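Local atomic coordinates of COBE (Pseudomonas aeruginosa, PDB entry 2W6K), a protein that takes part in the biosynthesis of cobalamin (vitamin B12) and belongs to the CbiG C-terminal domain family, its exact role being uncertain. Residues 82-86 with 108-113. Where two conformers were deposited one is given. Numbering follows the deposited sequence.
Sequences YEPRL and LALAER
Residues 82-86 make a tight bend with a 3-10 segment at 83-85, set against one flank of the α-helical turns 108-113; Tyr82 and Ala109 have the closest CA atoms, 7.3 Å apart. Arg85 N bonds to Tyr82 O (2.9 Å), and this turn sends both side chains toward the helix. Tyr82 (chi1 m, chi2 near -90°) lays one ring face over the backbone at Leu108 C and Ala109 N, with its CD1 3.7 Å from Leu108 CB and its CE2 3.5 Å from Ala109 CB. The ring reaches along the helix so that its hydroxyl meets the next turn: Tyr82 OH donates to Glu112 OE1 (2.6 Å) and accepts from Arg113 NH2 (3.0 Å). Arg113, m-t-t with chi4 near 75°, folds back so that its NH2 also bonds to Ala109 O, 3.0 Å away. In this α/β fold, built on a mixed five-stranded sheet, the contact fastens the loop between helices 76-80 and 91-97 to helix 102-115, which packs on strands 71-74 and 119-127. Arg85 in the conformer given (m-t-p, chi4 near 180°) runs beside Leu108 and turns at chi3 to form a salt bridge with Glu112, its NH2 2.8 Å and its NH1 3.1 Å from Glu112 OE2. Glu112, m-t with chi3 near -20°, thus divides its carboxylate between tyrosine and arginine, and OE2 also accepts from Ala119 N. Leu108 (m-t) points toward the bend; its CD2 lies 4.0 Å from Arg85 NH1, and its CD1 is 4.4 Å from CD2 of Leu86, also m-t.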
# COMPACT_ATOMS: atom_id res chain seq x y z
N TYR A 82 -1.99 10.09 -8.19
CA TYR A 82 -1.55 10.37 -6.81
C TYR A 82 -0.14 10.99 -6.73
O TYR A 82 0.35 11.32 -5.64
CB TYR A 82 -1.66 9.09 -5.95
CG TYR A 82 -3.10 8.66 -5.78
CD1 TYR A 82 -3.87 9.14 -4.71
CD2 TYR A 82 -3.72 7.82 -6.71
CE1 TYR A 82 -5.19 8.79 -4.56
CE2 TYR A 82 -5.05 7.46 -6.57
CZ TYR A 82 -5.78 7.94 -5.49
OH TYR A 82 -7.10 7.61 -5.30
N GLU A 83 0.48 11.20 -7.89
CA GLU A 83 1.77 11.87 -8.00
C GLU A 83 1.94 13.10 -7.11
O GLU A 83 2.96 13.23 -6.43
CB GLU A 83 2.02 12.28 -9.46
CG GLU A 83 2.67 11.24 -10.32
CD GLU A 83 3.97 10.72 -9.71
OE1 GLU A 83 4.08 9.49 -9.60
OE2 GLU A 83 4.84 11.53 -9.36
N PRO A 84 0.97 14.05 -7.15
CA PRO A 84 1.09 15.29 -6.38
C PRO A 84 1.10 15.09 -4.87
O PRO A 84 1.43 16.02 -4.13
CB PRO A 84 -0.18 16.07 -6.76
CG PRO A 84 -0.63 15.50 -8.04
CD PRO A 84 -0.26 14.05 -7.99
N ARG A 85 0.73 13.88 -4.43
CA ARG A 85 0.57 13.61 -3.01
C ARG A 85 1.67 12.73 -2.45
O ARG A 85 1.71 12.51 -1.26
CB ARG A 85 -0.79 12.98 -2.74
CG ARG A 85 -1.96 13.90 -3.05
CD ARG A 85 -3.24 13.12 -3.16
NE ARG A 85 -3.70 12.66 -1.85
CZ ARG A 85 -4.79 11.92 -1.65
NH1 ARG A 85 -5.12 11.56 -0.42
NH2 ARG A 85 -5.56 11.56 -2.66
N LEU A 86 2.56 12.24 -3.30
CA LEU A 86 3.61 11.33 -2.85
C LEU A 86 4.65 12.01 -1.97
O LEU A 86 4.92 13.21 -2.10
CB LEU A 86 4.29 10.64 -4.05
CG LEU A 86 3.28 9.91 -4.94
CD1 LEU A 86 4.04 9.20 -6.07
CD2 LEU A 86 2.38 8.93 -4.20
N LEU A 108 -2.39 4.72 -1.30
CA LEU A 108 -3.40 5.76 -1.38
C LEU A 108 -4.53 5.33 -2.31
O LEU A 108 -5.71 5.46 -1.95
CB LEU A 108 -2.76 7.05 -1.87
CG LEU A 108 -1.91 7.80 -0.85
CD1 LEU A 108 -1.14 8.90 -1.57
CD2 LEU A 108 -2.82 8.36 0.26
N ALA A 109 -4.18 4.86 -3.50
CA ALA A 109 -5.16 4.49 -4.55
C ALA A 109 -6.14 3.44 -4.08
O ALA A 109 -7.36 3.64 -4.22
CB ALA A 109 -4.45 4.05 -5.84
N LEU A 110 -5.64 2.36 -3.49
CA LEU A 110 -6.51 1.30 -3.03
C LEU A 110 -7.36 1.77 -1.85
O LEU A 110 -8.55 1.44 -1.78
CB LEU A 110 -5.72 0.04 -2.66
CG LEU A 110 -6.58 -1.17 -2.30
CD1 LEU A 110 -7.49 -1.56 -3.51
CD2 LEU A 110 -5.75 -2.34 -1.87
N ALA A 111 -6.78 2.53 -0.92
CA ALA A 111 -7.55 2.97 0.25
C ALA A 111 -8.75 3.80 -0.19
O ALA A 111 -9.86 3.60 0.31
CB ALA A 111 -6.68 3.78 1.20
N GLU A 112 -8.54 4.67 -1.16
CA GLU A 112 -9.62 5.58 -1.63
C GLU A 112 -10.69 4.83 -2.40
O GLU A 112 -11.87 5.19 -2.31
CB GLU A 112 -9.06 6.75 -2.43
CG GLU A 112 -8.18 7.65 -1.58
CD GLU A 112 -7.92 9.02 -2.18
OE1 GLU A 112 -8.09 9.17 -3.41
OE2 GLU A 112 -7.51 9.92 -1.41
N ARG A 113 -10.28 3.81 -3.16
CA ARG A 113 -11.22 2.96 -3.91
C ARG A 113 -12.10 2.06 -3.07
O ARG A 113 -13.30 1.94 -3.36
CB ARG A 113 -10.50 2.13 -4.98
CG ARG A 113 -10.23 2.99 -6.14
CD ARG A 113 -9.13 2.55 -7.05
NE ARG A 113 -9.08 3.58 -8.08
CZ ARG A 113 -8.56 4.79 -7.91
NH1 ARG A 113 -8.61 5.66 -8.91
NH2 ARG A 113 -8.00 5.15 -6.76